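Phytase (Debaryomyces castellii, PDB 2GFI) catalyses the release of phosphate from phytate (inositol hexakisphosphate), acting as a 3-phytase of the histidine acid phosphatase family. Local coordinates at residues 88-93 with 245-250; 156-161 with 187-192; 236-241 with 273-278. All blocks are in the same frame, centred on the assembly; numbering follows the deposited sequence.

Interaction 1 (88-93 with 245-250)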
ATOM      1  N   GLU A  88       6.566  28.956 -23.253  1.00 23.21           N
ATOM      2  CA  GLU A  88       6.259  30.221 -23.896  1.00 24.67           C
ATOM      3  C   GLU A  88       5.507  30.000 -25.216  1.00 24.99           C
ATOM      4  O   GLU A  88       4.547  30.723 -25.478  1.00 24.90           O
ATOM      5  CB  GLU A  88       7.528  31.063 -24.091  1.00 25.36           C
ATOM      6  CG  GLU A  88       8.039  31.782 -22.832  1.00 29.81           C
ATOM      7  CD  GLU A  88       6.956  32.571 -22.065  1.00 35.75           C
ATOM      8  OE1 GLU A  88       5.962  33.057 -22.667  1.00 42.48           O
ATOM      9  OE2 GLU A  88       7.085  32.741 -20.823  1.00 42.75           O
ATOM     10  N   LYS A  89       5.929  29.009 -26.020  1.00 25.07           N
ATOM     11  CA  LYS A  89       5.156  28.589 -27.197  1.00 26.12           C
ATOM     12  C   LYS A  89       3.728  28.222 -26.801  1.00 26.60           C
ATOM     13  O   LYS A  89       2.789  28.666 -27.447  1.00 26.39           O
ATOM     14  CB  LYS A  89       5.815  27.428 -27.950  1.00 26.07           C
ATOM     15  CG  LYS A  89       6.994  27.872 -28.785  1.00 27.96           C
ATOM     16  CD  LYS A  89       7.786  26.742 -29.437  1.00 26.92           C
ATOM     17  CE  LYS A  89       7.098  26.238 -30.708  1.00 28.61           C
ATOM     18  NZ  LYS A  89       8.030  25.380 -31.505  1.00 25.57           N
ATOM     19  N   LEU A  90       3.563  27.460 -25.712  1.00 26.50           N
ATOM     20  CA  LEU A  90       2.231  27.063 -25.275  1.00 26.39           C
ATOM     21  C   LEU A  90       1.440  28.263 -24.813  1.00 26.95           C
ATOM     22  O   LEU A  90       0.284  28.416 -25.186  1.00 26.29           O
ATOM     23  CB  LEU A  90       2.277  26.005 -24.166  1.00 25.83           C
ATOM     24  CG  LEU A  90       2.877  24.662 -24.568  1.00 24.15           C
ATOM     25  CD1 LEU A  90       3.109  23.829 -23.366  1.00 23.69           C
ATOM     26  CD2 LEU A  90       1.994  23.957 -25.568  1.00 22.90           C
ATOM     27  N   MET A  91       2.061  29.118 -24.006  1.00 27.93           N
ATOM     28  CA  MET A  91       1.361  30.310 -23.510  1.00 29.20           C
ATOM     29  C   MET A  91       0.935  31.291 -24.612  1.00 29.73           C
ATOM     30  O   MET A  91       0.019  32.071 -24.413  1.00 30.64           O
ATOM     31  CB  MET A  91       2.156  31.040 -22.421  1.00 28.46           C
ATOM     32  CG  MET A  91       2.295  30.260 -21.092  1.00 30.10           C
ATOM     33  SD  MET A  91       0.768  29.632 -20.285  1.00 32.35           S
ATOM     34  CE  MET A  91       0.818  27.937 -20.747  1.00 29.95           C
ATOM     35  N   SER A  92       1.550  31.224 -25.779  1.00 30.15           N
ATOM     36  CA  SER A  92       1.259  32.206 -26.806  1.00 31.97           C
ATOM     37  C   SER A  92       0.225  31.699 -27.825  1.00 32.39           C
ATOM     38  O   SER A  92      -0.155  32.416 -28.764  1.00 32.94           O
ATOM     39  CB  SER A  92       2.556  32.631 -27.489  1.00 32.27           C
ATOM     40  OG  SER A  92       2.949  31.601 -28.371  1.00 35.44           O
ATOM     41  N   TYR A  93      -0.224  30.459 -27.630  1.00 32.01           N
ATOM     42  CA  TYR A  93      -1.403  29.911 -28.285  1.00 31.64           C
ATOM     43  C   TYR A  93      -2.586  30.858 -28.059  1.00 32.68           C
ATOM     44  O   TYR A  93      -2.878  31.246 -26.960  1.00 32.53           O
ATOM     45  CB  TYR A  93      -1.729  28.536 -27.691  1.00 30.24           C
ATOM     46  CG  TYR A  93      -2.964  27.881 -28.283  1.00 27.81           C
ATOM     47  CD1 TYR A  93      -3.011  27.560 -29.623  1.00 26.85           C
ATOM     48  CD2 TYR A  93      -4.078  27.589 -27.495  1.00 27.31           C
ATOM     49  CE1 TYR A  93      -4.111  26.963 -30.172  1.00 28.21           C
ATOM     50  CE2 TYR A  93      -5.202  26.980 -28.040  1.00 25.93           C
ATOM     51  CZ  TYR A  93      -5.210  26.679 -29.378  1.00 26.30           C
ATOM     52  OH  TYR A  93      -6.298  26.114 -29.967  1.00 27.03           O
ATOM     53  N   LEU A 245      -2.610  25.040 -32.625  1.00 30.01           N
ATOM     54  CA  LEU A 245      -1.510  24.937 -31.655  1.00 29.48           C
ATOM     55  C   LEU A 245      -0.185  24.699 -32.382  1.00 29.91           C
ATOM     56  O   LEU A 245      -0.022  23.717 -33.120  1.00 29.76           O
ATOM     57  CB  LEU A 245      -1.763  23.819 -30.648  1.00 29.45           C
ATOM     58  CG  LEU A 245      -0.592  23.563 -29.700  1.00 27.90           C
ATOM     59  CD1 LEU A 245      -0.423  24.720 -28.692  1.00 23.40           C
ATOM     60  CD2 LEU A 245      -0.743  22.209 -29.039  1.00 27.36           C
ATOM     61  N   ASN A 246       0.753  25.613 -32.186  1.00 30.15           N
ATOM     62  CA  ASN A 246       1.969  25.583 -32.969  1.00 30.57           C
ATOM     63  C   ASN A 246       3.183  25.138 -32.133  1.00 29.79           C
ATOM     64  O   ASN A 246       3.957  25.963 -31.643  1.00 29.92           O
ATOM     65  CB  ASN A 246       2.199  26.951 -33.641  1.00 31.39           C
ATOM     66  CG  ASN A 246       3.309  26.909 -34.702  1.00 33.61           C
ATOM     67  OD1 ASN A 246       3.744  25.826 -35.132  1.00 35.19           O
ATOM     68  ND2 ASN A 246       3.787  28.085 -35.107  1.00 35.88           N
ATOM     69  N   ILE A 247       3.316  23.829 -31.943  1.00 28.78           N
ATOM     70  CA  ILE A 247       4.499  23.264 -31.325  1.00 27.07           C
ATOM     71  C   ILE A 247       4.943  22.091 -32.168  1.00 26.92           C
ATOM     72  O   ILE A 247       4.169  21.560 -32.974  1.00 26.58           O
ATOM     73  CB  ILE A 247       4.267  22.858 -29.840  1.00 27.11           C
ATOM     74  CG1 ILE A 247       3.235  21.729 -29.709  1.00 26.68           C
ATOM     75  CG2 ILE A 247       3.881  24.083 -28.955  1.00 25.21           C
ATOM     76  CD1 ILE A 247       3.069  21.186 -28.253  1.00 26.67           C
ATOM     77  N   THR A 248       6.199  21.710 -31.989  1.00 26.63           N
ATOM     78  CA  THR A 248       6.805  20.603 -32.718  1.00 27.31           C
ATOM     79  C   THR A 248       6.863  19.311 -31.908  1.00 26.07           C
ATOM     80  O   THR A 248       6.586  19.285 -30.695  1.00 24.45           O
ATOM     81  CB  THR A 248       8.247  20.976 -33.160  1.00 28.21           C
ATOM     82  OG1 THR A 248       9.007  21.326 -32.009  1.00 28.59           O
ATOM     83  CG2 THR A 248       8.261  22.300 -33.992  1.00 30.50           C
ATOM     84  N   GLU A 249       7.242  18.253 -32.619  1.00 26.14           N
ATOM     85  CA  GLU A 249       7.543  16.943 -32.074  1.00 26.41           C
ATOM     86  C   GLU A 249       8.681  17.050 -31.075  1.00 26.12           C
ATOM     87  O   GLU A 249       8.613  16.422 -30.038  1.00 25.30           O
ATOM     88  CB  GLU A 249       7.946  16.000 -33.189  1.00 26.61           C
ATOM     89  CG  GLU A 249       6.781  15.259 -33.799  1.00 31.06           C
ATOM     90  CD  GLU A 249       6.234  15.904 -35.052  1.00 34.72           C
ATOM     91  OE1 GLU A 249       6.450  17.118 -35.255  1.00 37.97           O
ATOM     92  OE2 GLU A 249       5.579  15.189 -35.846  1.00 37.70           O
ATOM     93  N   ASP A 250       9.687  17.868 -31.407  1.00 26.26           N
ATOM     94  CA  ASP A 250      10.774  18.273 -30.525  1.00 28.05           C
ATOM     95  C   ASP A 250      10.289  18.870 -29.219  1.00 27.07           C
ATOM     96  O   ASP A 250      10.831  18.555 -28.179  1.00 27.58           O
ATOM     97  CB  ASP A 250      11.684  19.330 -31.214  1.00 29.59           C
ATOM     98  CG  ASP A 250      12.913  19.744 -30.337  1.00 35.20           C
ATOM     99  OD1 ASP A 250      13.671  18.796 -29.940  1.00 40.28           O
ATOM    100  OD2 ASP A 250      13.224  20.971 -30.014  1.00 38.58           O
TER
HETATM  101  O   HOH W   1       6.345  25.620 -33.696  1.00 32.13           O

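Interaction 2 (156-161 with 187-192)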
ATOM      1  N   ASP A 156      37.789   8.337  13.824  1.00 39.55           N
ATOM      2  CA  ASP A 156      38.287   8.664  12.493  1.00 39.16           C
ATOM      3  C   ASP A 156      37.385   9.643  11.760  1.00 38.19           C
ATOM      4  O   ASP A 156      36.156   9.528  11.788  1.00 38.88           O
ATOM      5  CB  ASP A 156      38.451   7.395  11.640  1.00 39.95           C
ATOM      6  CG  ASP A 156      39.429   6.384  12.253  1.00 41.94           C
ATOM      7  OD1 ASP A 156      40.301   6.794  13.043  1.00 45.18           O
ATOM      8  OD2 ASP A 156      39.408   5.156  11.997  1.00 46.33           O
ATOM      9  N   THR A 157      38.002  10.619  11.117  1.00 36.12           N
ATOM     10  CA  THR A 157      37.332  11.431  10.143  1.00 34.70           C
ATOM     11  C   THR A 157      36.667  10.582   9.033  1.00 32.83           C
ATOM     12  O   THR A 157      37.238   9.598   8.536  1.00 32.21           O
ATOM     13  CB  THR A 157      38.363  12.391   9.536  1.00 35.28           C
ATOM     14  OG1 THR A 157      38.470  13.544  10.376  1.00 37.33           O
ATOM     15  CG2 THR A 157      37.846  12.968   8.266  1.00 35.73           C
ATOM     16  N   LEU A 158      35.460  10.983   8.639  1.00 30.55           N
ATOM     17  CA  LEU A 158      34.800  10.399   7.474  1.00 27.75           C
ATOM     18  C   LEU A 158      35.257  11.173   6.259  1.00 26.84           C
ATOM     19  O   LEU A 158      35.045  12.380   6.195  1.00 26.66           O
ATOM     20  CB  LEU A 158      33.276  10.486   7.608  1.00 27.09           C
ATOM     21  CG  LEU A 158      32.448   9.880   6.483  1.00 25.79           C
ATOM     22  CD1 LEU A 158      32.505   8.326   6.519  1.00 21.09           C
ATOM     23  CD2 LEU A 158      30.988  10.448   6.549  1.00 26.16           C
ATOM     24  N   PRO A 159      35.933  10.505   5.327  1.00 25.96           N
ATOM     25  CA  PRO A 159      36.257  11.129   4.049  1.00 25.72           C
ATOM     26  C   PRO A 159      35.056  11.047   3.088  1.00 26.12           C
ATOM     27  O   PRO A 159      34.262  10.068   3.089  1.00 26.74           O
ATOM     28  CB  PRO A 159      37.447  10.309   3.540  1.00 24.77           C
ATOM     29  CG  PRO A 159      37.251   8.957   4.162  1.00 25.36           C
ATOM     30  CD  PRO A 159      36.460   9.126   5.428  1.00 25.08           C
ATOM     31  N   VAL A 160      34.893  12.082   2.288  1.00 25.46           N
ATOM     32  CA  VAL A 160      33.822  12.078   1.311  1.00 24.81           C
ATOM     33  C   VAL A 160      34.512  12.437   0.009  1.00 24.53           C
ATOM     34  O   VAL A 160      35.387  13.258  -0.002  1.00 25.60           O
ATOM     35  CB  VAL A 160      32.671  13.046   1.731  1.00 24.34           C
ATOM     36  CG1 VAL A 160      31.709  13.265   0.619  1.00 23.58           C
ATOM     37  CG2 VAL A 160      31.921  12.502   2.959  1.00 23.52           C
ATOM     38  N   PHE A 161      34.192  11.758  -1.066  1.00 24.39           N
ATOM     39  CA  PHE A 161      34.753  12.100  -2.345  1.00 24.56           C
ATOM     40  C   PHE A 161      33.587  12.528  -3.223  1.00 25.50           C
ATOM     41  O   PHE A 161      32.569  11.815  -3.344  1.00 25.91           O
ATOM     42  CB  PHE A 161      35.549  10.919  -2.924  1.00 24.29           C
ATOM     43  CG  PHE A 161      36.568  10.372  -1.959  1.00 22.98           C
ATOM     44  CD1 PHE A 161      37.886  10.805  -2.006  1.00 22.88           C
ATOM     45  CD2 PHE A 161      36.186   9.507  -0.962  1.00 22.15           C
ATOM     46  CE1 PHE A 161      38.810  10.354  -1.090  1.00 22.31           C
ATOM     47  CE2 PHE A 161      37.097   9.057  -0.028  1.00 25.30           C
ATOM     48  CZ  PHE A 161      38.424   9.474  -0.098  1.00 23.36           C
ATOM     49  N   ASP A 187      35.304  18.935  11.321  1.00 36.66           N
ATOM     50  CA  ASP A 187      36.280  18.016  11.896  1.00 37.11           C
ATOM     51  C   ASP A 187      35.989  16.538  11.680  1.00 35.77           C
ATOM     52  O   ASP A 187      36.919  15.753  11.484  1.00 36.15           O
ATOM     53  CB  ASP A 187      36.478  18.276  13.385  1.00 38.15           C
ATOM     54  CG  ASP A 187      37.010  19.666  13.655  1.00 41.49           C
ATOM     55  OD1 ASP A 187      37.877  20.144  12.856  1.00 44.31           O
ATOM     56  OD2 ASP A 187      36.611  20.343  14.646  1.00 45.96           O
ATOM     57  N   THR A 188      34.723  16.139  11.750  1.00 33.89           N
ATOM     58  CA  THR A 188      34.411  14.709  11.617  1.00 32.20           C
ATOM     59  C   THR A 188      34.272  14.237  10.189  1.00 31.12           C
ATOM     60  O   THR A 188      34.328  13.036   9.930  1.00 31.37           O
ATOM     61  CB  THR A 188      33.200  14.323  12.455  1.00 32.38           C
ATOM     62  OG1 THR A 188      32.058  15.090  12.033  1.00 32.16           O
ATOM     63  CG2 THR A 188      33.444  14.715  13.944  1.00 30.54           C
ATOM     64  N   VAL A 189      34.137  15.174   9.254  1.00 29.92           N
ATOM     65  CA  VAL A 189      34.001  14.832   7.831  1.00 28.52           C
ATOM     66  C   VAL A 189      34.995  15.652   7.059  1.00 29.29           C
ATOM     67  O   VAL A 189      35.100  16.860   7.269  1.00 29.50           O
ATOM     68  CB  VAL A 189      32.557  15.104   7.261  1.00 27.80           C
ATOM     69  CG1 VAL A 189      32.463  14.704   5.769  1.00 25.82           C
ATOM     70  CG2 VAL A 189      31.482  14.410   8.109  1.00 25.16           C
ATOM     71  N   LYS A 190      35.735  15.007   6.169  1.00 29.75           N
ATOM     72  CA  LYS A 190      36.592  15.750   5.306  1.00 30.48           C
ATOM     73  C   LYS A 190      36.194  15.425   3.880  1.00 29.24           C
ATOM     74  O   LYS A 190      36.250  14.264   3.456  1.00 28.65           O
ATOM     75  CB  LYS A 190      38.072  15.449   5.598  1.00 32.07           C
ATOM     76  CG  LYS A 190      38.591  16.023   6.997  1.00 38.61           C
ATOM     77  CD  LYS A 190      38.357  17.548   7.190  1.00 38.39           C
ATOM     78  CE  LYS A 190      39.090  18.103   8.417  1.00 41.10           C
ATOM     79  NZ  LYS A 190      39.075  19.633   8.408  1.00 40.57           N
ATOM     80  N   THR A 191      35.789  16.460   3.151  1.00 27.47           N
ATOM     81  CA  THR A 191      35.340  16.279   1.800  1.00 26.97           C
ATOM     82  C   THR A 191      36.456  16.601   0.833  1.00 27.39           C
ATOM     83  O   THR A 191      37.066  17.674   0.906  1.00 27.21           O
ATOM     84  CB  THR A 191      34.140  17.187   1.518  1.00 26.56           C
ATOM     85  OG1 THR A 191      33.056  16.780   2.350  1.00 26.86           O
ATOM     86  CG2 THR A 191      33.633  16.985   0.100  1.00 25.58           C
ATOM     87  N   ASN A 192      36.669  15.682  -0.093  1.00 27.12           N
ATOM     88  CA  ASN A 192      37.633  15.817  -1.151  1.00 27.84           C
ATOM     89  C   ASN A 192      36.889  16.077  -2.427  1.00 28.12           C
ATOM     90  O   ASN A 192      36.126  15.241  -2.897  1.00 28.77           O
ATOM     91  CB  ASN A 192      38.477  14.544  -1.217  1.00 28.23           C
ATOM     92  CG  ASN A 192      39.033  14.179   0.141  1.00 28.64           C
ATOM     93  OD1 ASN A 192      39.843  14.917   0.701  1.00 29.01           O
ATOM     94  ND2 ASN A 192      38.536  13.091   0.721  1.00 29.59           N
TER

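Interaction 3 (236-241 with 273-278)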
ATOM      1  N   ASN A 236      -0.488  15.422 -32.684  1.00 24.61           N
ATOM      2  CA  ASN A 236      -1.774  15.471 -33.382  1.00 25.62           C
ATOM      3  C   ASN A 236      -2.910  15.408 -32.419  1.00 25.64           C
ATOM      4  O   ASN A 236      -3.935  16.030 -32.659  1.00 26.65           O
ATOM      5  CB  ASN A 236      -1.916  14.353 -34.421  1.00 25.92           C
ATOM      6  CG  ASN A 236      -0.970  14.516 -35.553  1.00 26.03           C
ATOM      7  OD1 ASN A 236      -0.483  15.604 -35.795  1.00 27.28           O
ATOM      8  ND2 ASN A 236      -0.678  13.436 -36.244  1.00 29.71           N
ATOM      9  N   ARG A 237      -2.747  14.678 -31.320  1.00 25.68           N
ATOM     10  CA  ARG A 237      -3.801  14.651 -30.302  1.00 25.40           C
ATOM     11  C   ARG A 237      -3.981  16.022 -29.652  1.00 25.68           C
ATOM     12  O   ARG A 237      -5.102  16.470 -29.385  1.00 25.81           O
ATOM     13  CB  ARG A 237      -3.536  13.575 -29.258  1.00 25.04           C
ATOM     14  CG  ARG A 237      -4.684  13.332 -28.304  1.00 25.18           C
ATOM     15  CD  ARG A 237      -4.433  12.105 -27.375  1.00 24.75           C
ATOM     16  NE  ARG A 237      -3.272  12.293 -26.497  1.00 21.05           N
ATOM     17  CZ  ARG A 237      -2.094  11.674 -26.585  1.00 22.86           C
ATOM     18  NH1 ARG A 237      -1.852  10.747 -27.526  1.00 19.00           N
ATOM     19  NH2 ARG A 237      -1.134  11.983 -25.696  1.00 22.77           N
ATOM     20  N   PHE A 238      -2.863  16.684 -29.398  1.00 25.92           N
ATOM     21  CA  PHE A 238      -2.863  18.004 -28.763  1.00 25.84           C
ATOM     22  C   PHE A 238      -3.497  19.001 -29.718  1.00 26.41           C
ATOM     23  O   PHE A 238      -4.298  19.852 -29.307  1.00 26.69           O
ATOM     24  CB  PHE A 238      -1.428  18.399 -28.404  1.00 24.44           C
ATOM     25  CG  PHE A 238      -0.782  17.464 -27.401  1.00 23.91           C
ATOM     26  CD1 PHE A 238      -1.570  16.618 -26.606  1.00 22.38           C
ATOM     27  CD2 PHE A 238       0.595  17.418 -27.258  1.00 20.70           C
ATOM     28  CE1 PHE A 238      -0.991  15.759 -25.686  1.00 22.33           C
ATOM     29  CE2 PHE A 238       1.187  16.563 -26.340  1.00 20.48           C
ATOM     30  CZ  PHE A 238       0.396  15.721 -25.554  1.00 21.68           C
ATOM     31  N   LYS A 239      -3.175  18.853 -31.000  1.00 26.75           N
ATOM     32  CA  LYS A 239      -3.703  19.750 -32.051  1.00 27.91           C
ATOM     33  C   LYS A 239      -5.183  19.550 -32.225  1.00 28.69           C
ATOM     34  O   LYS A 239      -5.912  20.517 -32.373  1.00 30.05           O
ATOM     35  CB  LYS A 239      -2.970  19.549 -33.382  1.00 26.73           C
ATOM     36  CG  LYS A 239      -1.561  20.091 -33.359  1.00 25.90           C
ATOM     37  CD  LYS A 239      -0.857  19.899 -34.711  1.00 26.07           C
ATOM     38  CE  LYS A 239       0.474  20.619 -34.700  1.00 25.72           C
ATOM     39  NZ  LYS A 239       1.292  20.305 -35.918  1.00 26.51           N
ATOM     40  N   ALA A 240      -5.637  18.298 -32.133  1.00 29.23           N
ATOM     41  CA  ALA A 240      -7.044  17.946 -32.347  1.00 29.25           C
ATOM     42  C   ALA A 240      -7.969  18.677 -31.373  1.00 29.02           C
ATOM     43  O   ALA A 240      -9.101  19.061 -31.718  1.00 29.11           O
ATOM     44  CB  ALA A 240      -7.242  16.410 -32.228  1.00 29.60           C
ATOM     45  N   SER A 241      -7.483  18.845 -30.150  1.00 27.96           N
ATOM     46  CA  SER A 241      -8.219  19.510 -29.103  1.00 27.34           C
ATOM     47  C   SER A 241      -7.926  21.008 -29.123  1.00 26.27           C
ATOM     48  O   SER A 241      -8.662  21.797 -28.538  1.00 26.82           O
ATOM     49  CB  SER A 241      -7.805  18.892 -27.753  1.00 28.50           C
ATOM     50  OG  SER A 241      -8.841  18.036 -27.252  1.00 31.48           O
ATOM     51  N   ASP A 273       0.466  14.521 -17.152  1.00 18.46           N
ATOM     52  CA  ASP A 273      -0.864  13.964 -17.497  1.00 19.02           C
ATOM     53  C   ASP A 273      -1.202  13.930 -18.948  1.00 18.73           C
ATOM     54  O   ASP A 273      -2.268  13.468 -19.299  1.00 19.53           O
ATOM     55  CB  ASP A 273      -1.951  14.736 -16.804  1.00 17.61           C
ATOM     56  CG  ASP A 273      -1.741  14.774 -15.361  1.00 18.66           C
ATOM     57  OD1 ASP A 273      -1.115  13.809 -14.837  1.00 18.60           O
ATOM     58  OD2 ASP A 273      -2.138  15.716 -14.670  1.00 20.72           O
ATOM     59  N   ILE A 274      -0.312  14.417 -19.792  1.00 18.43           N
ATOM     60  CA  ILE A 274      -0.676  14.598 -21.212  1.00 18.47           C
ATOM     61  C   ILE A 274      -0.265  13.401 -22.057  1.00 18.58           C
ATOM     62  O   ILE A 274      -0.595  13.319 -23.235  1.00 19.01           O
ATOM     63  CB  ILE A 274      -0.043  15.899 -21.750  1.00 18.30           C
ATOM     64  CG1 ILE A 274       1.468  15.733 -21.916  1.00 17.19           C
ATOM     65  CG2 ILE A 274      -0.417  17.090 -20.840  1.00 17.55           C
ATOM     66  CD1 ILE A 274       2.148  16.915 -22.646  1.00 17.35           C
ATOM     67  N   PHE A 275       0.452  12.455 -21.448  1.00 18.64           N
ATOM     68  CA  PHE A 275       0.940  11.299 -22.223  1.00 18.68           C
ATOM     69  C   PHE A 275       0.279   9.992 -21.816  1.00 18.16           C
ATOM     70  O   PHE A 275      -0.120   9.813 -20.640  1.00 17.95           O
ATOM     71  CB  PHE A 275       2.474  11.185 -22.125  1.00 18.50           C
ATOM     72  CG  PHE A 275       3.198  12.320 -22.775  1.00 18.40           C
ATOM     73  CD1 PHE A 275       3.029  12.566 -24.146  1.00 20.00           C
ATOM     74  CD2 PHE A 275       4.023  13.154 -22.035  1.00 18.28           C
ATOM     75  CE1 PHE A 275       3.677  13.596 -24.765  1.00 20.17           C
ATOM     76  CE2 PHE A 275       4.681  14.207 -22.656  1.00 18.90           C
ATOM     77  CZ  PHE A 275       4.513  14.420 -24.022  1.00 20.26           C
ATOM     78  N   THR A 276       0.185   9.089 -22.782  1.00 17.81           N
ATOM     79  CA  THR A 276      -0.266   7.735 -22.528  1.00 17.56           C
ATOM     80  C   THR A 276       0.913   6.917 -22.073  1.00 17.75           C
ATOM     81  O   THR A 276       2.045   7.282 -22.359  1.00 17.76           O
ATOM     82  CB  THR A 276      -0.868   7.096 -23.783  1.00 17.89           C
ATOM     83  OG1 THR A 276       0.136   6.984 -24.803  1.00 16.03           O
ATOM     84  CG2 THR A 276      -2.017   7.972 -24.370  1.00 17.90           C
ATOM     85  N   ASN A 277       0.647   5.796 -21.388  1.00 18.22           N
ATOM     86  CA  ASN A 277       1.709   4.861 -21.002  1.00 18.41           C
ATOM     87  C   ASN A 277       2.558   4.462 -22.199  1.00 18.48           C
ATOM     88  O   ASN A 277       3.785   4.385 -22.129  1.00 17.79           O
ATOM     89  CB  ASN A 277       1.106   3.602 -20.361  1.00 18.21           C
ATOM     90  CG  ASN A 277       0.574   3.865 -18.984  1.00 18.48           C
ATOM     91  OD1 ASN A 277       0.064   4.961 -18.706  1.00 17.75           O
ATOM     92  ND2 ASN A 277       0.704   2.880 -18.098  1.00 18.06           N
ATOM     93  N   GLU A 278       1.890   4.235 -23.317  1.00 18.73           N
ATOM     94  CA  GLU A 278       2.569   3.791 -24.513  1.00 22.14           C
ATOM     95  C   GLU A 278       3.572   4.857 -25.020  1.00 20.04           C
ATOM     96  O   GLU A 278       4.617   4.517 -25.519  1.00 20.86           O
ATOM     97  CB  GLU A 278       1.520   3.369 -25.528  1.00 20.35           C
ATOM     98  CG  GLU A 278       1.982   3.373 -26.971  1.00 26.31           C
ATOM     99  CD  GLU A 278       0.979   2.724 -27.904  1.00 23.00           C
ATOM    100  OE1 GLU A 278      -0.256   2.886 -27.692  1.00 31.62           O
ATOM    101  OE2 GLU A 278       1.443   2.043 -28.848  1.00 34.34           O
TER

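Interaction 1 (88-93 with 245-250)
The ring of Tyr-93 meets the backbone of Leu-245 obliquely, CE1 coming to 3.5 Å from Leu-245 N while CD1 lies close to its CA. The Leu-245 side chain crosses the tyrosine at about a right angle and sets its CB against the same ring atoms. CG of Tyr-93 stands anti to the backbone N (chi1 179°), which directs the ring from just beyond helix 77-91 toward the backbone of Leu-245. A tyrosine suits this place because its carbons pack on leucine while OH is hydrogen-bonded to the carbonyl O of Pro-243; its ring also meets that of Phe-97. The other flat group, the amide of Asn-246, uses OD1 to accept a weak hydrogen bond from a water, which in turn accepts one from Lys-89 NZ at 2.8 Å. This is a helix-to-loop contact in the helical part of a histidine phosphatase fold: the C-terminal end of helix 77-91 lies against the loop that leads into helix 249-266, whose N-cap is Thr-248. Between the tyrosine and the lysine, Leu-90 packs on both Leu-245 and Ile-247. Its CD2 touches Leu-245 CD1 at 4.0 Å and Ile-247 CG2 at 3.9 Å; all three residues are buried and apolar, so their methyl groups meet by van der Waals contact alone. Lys-89 serves both environments: CB rests near Ile-247 CG2, CE passes 3.3 Å from Asn-246 O, and a bend at chi3 (80°) turns CE out of the line of the chain. NZ, besides its water, forms a salt bridge with Asp-251, whose carboxylate also accepts a hydrogen bond from Thr-248 N.

Interaction 2 (156-161 with 187-192)
Leu-158 and Val-160 pair with the strand beside them through backbone bonds that run as a parallel sheet requires. Leu-158 N donates to Thr-188 O at 2.7 Å, and Leu-158 O accepts from Lys-190 N; Val-160 N then donates to Lys-190 O, and Val-160 O receives Asn-192 N at 2.7 Å. That last carbonyl also takes a weak second bond from Asn-192 ND2. The same amide nitrogen lies over one face of the Phe-161 ring, 3.3 Å from CE1, the two side chains running side by side with their planes 35° apart. Pro-159 fits because its nitrogen, which has no hydrogen to give, is not needed in this pairing. On the sheet face away from Pro-159, Phe-161 and Asn-192, Val-160 CG2 meets Val-189 CG1 at 3.6 Å, both residues beta-branched. At the strand entrance Thr-157 OG1 donates to Asp-187 O at 2.9 Å, while its CG2 presses on Lys-190 CG. An alanine in place of Thr-157 would probably leave Asp-187 O without this donor and open a gap beside the lysine chain. Farther out, Thr-191 OG1 is held by Gln-173 of helix 166-180; the same helix touches Leu-158 and Val-160 through Phe-179 and Ser-172. Tyr-443 and Tyr-446 meet Phe-161 edge-to-face. Strand 158-163, helix 166-180 and strand 189-194 thus form a beta-alpha-beta unit, with strand 326-331 pairing beyond, in the central sheet of the histidine phosphatase fold.

Interaction 3 (236-241 with 273-278)
Arg-237 and Phe-238, neighbours on helix 229-241, both reach Ile-274 in the loop that leads into helix 277-295, a helix-to-loop contact in the helical part of this histidine phosphatase. The apolar part is carried by Phe-238. Its ring tip CZ packs on Ile-274 CD1 at 3.6 Å and on Phe-275 CE1 at 4.0 Å, each side chain crossing it at about a right angle. Phe-275 CE1 comes to the edge of the Phe-238 ring, whereas Ile-274 CG1 sits 3.6 Å above the centre of the Phe-275 ring. A phenylalanine suits position 238, since its flat apolar ring offers CZ and CE2 to both members of this packed pair. Phe-275 also stacks on Phe-256, and Leu-255 of helix 249-266 touches both Ile-274 and Phe-275, which ties the loop to a third helix.

The polar part belongs to the guanidinium of Arg-237, whose chain leaves the helix with CG anti to the backbone N (chi1 -171°) and bends at chi3 (63°), which places NE. An arginine can address several partners at once: NE forms a salt bridge with Glu-100, NH1 another with Glu-279, and together they would probably help fix the rotation of the plane. Thr-276 CG2 lies over one face, offset toward the rim, and Thr-276 itself is the N-cap of helix 277-295. Arg-237 NH2 donates to Ile-274 O at 2.9 Å, the oxygen lying in the guanidinium plane, and the same oxygen is 3.5 Å from Phe-238 CE1, in the plane of that ring and at its edge.

Interactions 1 and 3 are neighbours in the helical part of the chain, their centres about 14 Å apart, and they touch where Leu-245 packs on Phe-238 and Lys-239. Their segments alternate along the sequence, and together the two contacts link helices 77-91, 229-241, 249-266 and 277-295. Interaction 2 lies on the opposite side of the chain's centre, about 49 Å from interaction 1 and 50 Å from interaction 3 between centres. It belongs to the mixed sheet, is nested within the sequence span closed by interaction 1, and closes before interaction 3 opens. Interactions 1 and 3 lie away from the annotated sites, whereas Val-160 of interaction 2 has its side chain about 12 Å from that of His-70, the predicted nucleophile; helical and sheet contacts thus hold separate parts of one fold.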